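Local coordinates for protein lactose Operon Repressor (Escherichia coli, PDB 1JYE) that probably binds the lac operator DNA as a dimer and represses transcription of the lactose operon, releasing the operator when inducer binds, at residues G200-L205 and I210-E215. The protein carries 1 engineered substitution. Numbering follows the deposited sequence.
Sequences GWHKYL and IQPIAE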
ATOM      1  N   GLY A 200       4.360 -23.917   7.939  1.00 14.63           N
ATOM      2  CA  GLY A 200       3.128 -24.518   7.461  1.00 14.91           C
ATOM      3  C   GLY A 200       3.297 -25.175   6.109  1.00 13.72           C
ATOM      4  O   GLY A 200       2.819 -26.293   5.904  1.00 14.47           O
ATOM      5  N   TRP A 201       3.957 -24.490   5.174  1.00 13.08           N
ATOM      6  CA  TRP A 201       4.167 -25.078   3.859  1.00 12.78           C
ATOM      7  C   TRP A 201       4.898 -26.403   4.003  1.00 13.75           C
ATOM      8  O   TRP A 201       4.519 -27.394   3.386  1.00 14.45           O
ATOM      9  CB  TRP A 201       4.998 -24.173   2.955  1.00 13.92           C
ATOM     10  CG  TRP A 201       4.260 -22.991   2.448  1.00 12.00           C
ATOM     11  CD1 TRP A 201       2.920 -22.901   2.210  1.00 13.06           C
ATOM     12  CD2 TRP A 201       4.829 -21.745   2.041  1.00 13.29           C
ATOM     13  NE1 TRP A 201       2.618 -21.668   1.673  1.00 12.87           N
ATOM     14  CE2 TRP A 201       3.773 -20.942   1.560  1.00 12.87           C
ATOM     15  CE3 TRP A 201       6.131 -21.230   2.034  1.00 14.87           C
ATOM     16  CZ2 TRP A 201       3.981 -19.645   1.074  1.00 14.12           C
ATOM     17  CZ3 TRP A 201       6.338 -19.942   1.552  1.00 17.01           C
ATOM     18  CH2 TRP A 201       5.265 -19.167   1.077  1.00 14.41           C
ATOM     19  N   HIS A 202       5.951 -26.415   4.813  1.00 13.13           N
ATOM     20  CA  HIS A 202       6.716 -27.641   5.008  1.00 14.25           C
ATOM     21  C   HIS A 202       5.873 -28.741   5.626  1.00 14.39           C
ATOM     22  O   HIS A 202       5.984 -29.903   5.240  1.00 14.77           O
ATOM     23  CB  HIS A 202       7.944 -27.369   5.878  1.00 14.57           C
ATOM     24  CG  HIS A 202       9.084 -26.755   5.125  1.00 14.45           C
ATOM     25  ND1 HIS A 202       9.741 -27.415   4.109  1.00 15.41           N
ATOM     26  CD2 HIS A 202       9.683 -25.548   5.240  1.00 15.51           C
ATOM     27  CE1 HIS A 202      10.698 -26.640   3.629  1.00 16.51           C
ATOM     28  NE2 HIS A 202      10.683 -25.500   4.298  1.00 15.84           N
ATOM     29  N   LYS A 203       5.031 -28.375   6.586  1.00 14.10           N
ATOM     30  CA  LYS A 203       4.168 -29.348   7.246  1.00 15.38           C
ATOM     31  C   LYS A 203       3.252 -30.052   6.249  1.00 15.57           C
ATOM     32  O   LYS A 203       3.203 -31.280   6.196  1.00 14.87           O
ATOM     33  CB  LYS A 203       3.319 -28.666   8.322  1.00 16.30           C
ATOM     34  CG  LYS A 203       2.277 -29.580   8.958  1.00 19.69           C
ATOM     35  CD  LYS A 203       1.447 -28.839   9.996  1.00 21.02           C
ATOM     36  CE  LYS A 203       0.295 -29.697  10.493  1.00 23.03           C
ATOM     37  NZ  LYS A 203      -0.532 -28.996  11.517  1.00 22.70           N
ATOM     38  N   TYR A 204       2.529 -29.277   5.450  1.00 14.15           N
ATOM     39  CA  TYR A 204       1.612 -29.876   4.493  1.00 13.45           C
ATOM     40  C   TYR A 204       2.283 -30.535   3.293  1.00 13.52           C
ATOM     41  O   TYR A 204       1.760 -31.512   2.755  1.00 15.38           O
ATOM     42  CB  TYR A 204       0.557 -28.841   4.091  1.00 14.76           C
ATOM     43  CG  TYR A 204      -0.317 -28.507   5.281  1.00 14.65           C
ATOM     44  CD1 TYR A 204      -1.246 -29.433   5.766  1.00 14.94           C
ATOM     45  CD2 TYR A 204      -0.144 -27.318   5.989  1.00 15.72           C
ATOM     46  CE1 TYR A 204      -1.971 -29.190   6.930  1.00 15.75           C
ATOM     47  CE2 TYR A 204      -0.867 -27.063   7.156  1.00 14.10           C
ATOM     48  CZ  TYR A 204      -1.774 -28.005   7.622  1.00 17.44           C
ATOM     49  OH  TYR A 204      -2.463 -27.781   8.790  1.00 19.17           O
ATOM     50  N   LEU A 205       3.443 -30.033   2.878  1.00 13.53           N
ATOM     51  CA  LEU A 205       4.149 -30.667   1.772  1.00 13.21           C
ATOM     52  C   LEU A 205       4.592 -32.045   2.272  1.00 14.26           C
ATOM     53  O   LEU A 205       4.467 -33.043   1.558  1.00 14.46           O
ATOM     54  CB  LEU A 205       5.375 -29.848   1.353  1.00 15.59           C
ATOM     55  CG  LEU A 205       5.104 -28.637   0.453  1.00 15.79           C
ATOM     56  CD1 LEU A 205       6.397 -27.883   0.195  1.00 18.60           C
ATOM     57  CD2 LEU A 205       4.488 -29.107  -0.860  1.00 17.30           C
ATOM     58  N   ILE A 210       6.004 -34.839  -0.129  1.00 16.28           N
ATOM     59  CA  ILE A 210       6.767 -34.056  -1.086  1.00 15.93           C
ATOM     60  C   ILE A 210       7.791 -33.180  -0.383  1.00 15.98           C
ATOM     61  O   ILE A 210       7.480 -32.523   0.613  1.00 17.12           O
ATOM     62  CB  ILE A 210       5.850 -33.113  -1.903  1.00 17.26           C
ATOM     63  CG1 ILE A 210       4.886 -33.932  -2.759  1.00 18.58           C
ATOM     64  CG2 ILE A 210       6.701 -32.180  -2.765  1.00 18.97           C
ATOM     65  CD1 ILE A 210       3.797 -33.100  -3.409  1.00 20.51           C
ATOM     66  N   GLN A 211       9.018 -33.193  -0.892  1.00 15.93           N
ATOM     67  CA  GLN A 211      10.069 -32.337  -0.364  1.00 15.93           C
ATOM     68  C   GLN A 211      10.286 -31.287  -1.456  1.00 15.67           C
ATOM     69  O   GLN A 211      10.483 -31.627  -2.621  1.00 16.40           O
ATOM     70  CB  GLN A 211      11.358 -33.128  -0.125  1.00 17.27           C
ATOM     71  CG  GLN A 211      11.308 -34.012   1.117  1.00 17.52           C
ATOM     72  CD  GLN A 211      12.640 -34.682   1.410  1.00 18.33           C
ATOM     73  OE1 GLN A 211      13.126 -35.482   0.617  1.00 20.20           O
ATOM     74  NE2 GLN A 211      13.237 -34.350   2.552  1.00 18.43           N
ATOM     75  N   PRO A 212      10.225 -29.993  -1.099  1.00 16.54           N
ATOM     76  CA  PRO A 212      10.424 -28.950  -2.111  1.00 16.83           C
ATOM     77  C   PRO A 212      11.807 -29.034  -2.750  1.00 17.64           C
ATOM     78  O   PRO A 212      12.773 -29.415  -2.088  1.00 18.30           O
ATOM     79  CB  PRO A 212      10.219 -27.659  -1.318  1.00 16.55           C
ATOM     80  CG  PRO A 212      10.678 -28.028   0.059  1.00 18.02           C
ATOM     81  CD  PRO A 212      10.072 -29.409   0.243  1.00 15.75           C
ATOM     82  N   ILE A 213      11.909 -28.683  -4.031  1.00 17.65           N
ATOM     83  CA  ILE A 213      13.204 -28.750  -4.703  1.00 19.57           C
ATOM     84  C   ILE A 213      14.077 -27.546  -4.392  1.00 19.50           C
ATOM     85  O   ILE A 213      15.253 -27.508  -4.758  1.00 20.72           O
ATOM     86  CB  ILE A 213      13.060 -28.896  -6.237  1.00 20.85           C
ATOM     87  CG1 ILE A 213      12.368 -27.671  -6.835  1.00 22.17           C
ATOM     88  CG2 ILE A 213      12.273 -30.153  -6.559  1.00 22.39           C
ATOM     89  CD1 ILE A 213      12.358 -27.684  -8.355  1.00 23.61           C
ATOM     90  N   ALA A 214      13.498 -26.559  -3.715  1.00 18.36           N
ATOM     91  CA  ALA A 214      14.236 -25.370  -3.327  1.00 17.30           C
ATOM     92  C   ALA A 214      13.380 -24.470  -2.456  1.00 15.99           C
ATOM     93  O   ALA A 214      12.158 -24.449  -2.584  1.00 15.76           O
ATOM     94  CB  ALA A 214      14.693 -24.599  -4.567  1.00 19.24           C
ATOM     95  N   GLU A 215      14.030 -23.759  -1.544  1.00 16.67           N
ATOM     96  CA  GLU A 215      13.338 -22.810  -0.690  1.00 17.40           C
ATOM     97  C   GLU A 215      14.266 -21.629  -0.484  1.00 17.95           C
ATOM     98  O   GLU A 215      15.459 -21.790  -0.205  1.00 18.31           O
ATOM     99  CB  GLU A 215      12.911 -23.431   0.654  1.00 19.38           C
ATOM    100  CG  GLU A 215      14.016 -23.918   1.580  1.00 20.46           C
ATOM    101  CD  GLU A 215      13.461 -24.373   2.926  1.00 23.44           C
ATOM    102  OE1 GLU A 215      13.790 -25.496   3.363  1.00 22.39           O
ATOM    103  OE2 GLU A 215      12.691 -23.607   3.550  1.00 21.32           O
TER
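The helix-to-strand half of a beta-alpha-beta unit brings Leu205 and His202, on helix 192-207, against the connection into strand 214-217 and the start of that strand. Just past the end of the helix the chain turns back, and Ile210 N donates to Leu205 O across 2.9 Å, tying the last turn of the helix to the returning chain. Beside this bond Leu205 CD2 lies 4.2 Å from Ile210 CG2, while CD1 meets the Pro212 ring at CD, 4.0 Å away. The leucine also packs on Ile182 and Leu184 of strand 182-186 and on Val171 of helix 163-177, so it is buried in the layer between helices and sheet. One turn earlier, His202 has CG anti to its carbonyl carbon (chi1 -80°), which carries the imidazole out to Pro212, where CE1 comes within 3.8 Å of Pro212 CG. Its NE2 donates to Glu215 OE2 at 2.9 Å, nearly straight at 164°; the oxygen lies in the ring plane, but the N-H reaches it from above the carboxylate plane. The carboxylate would probably favour a protonated histidine. Apolar packing inside and a polar link at the surface thus join helix to edge strand in this crossover of a periplasmic-binding-protein-like domain.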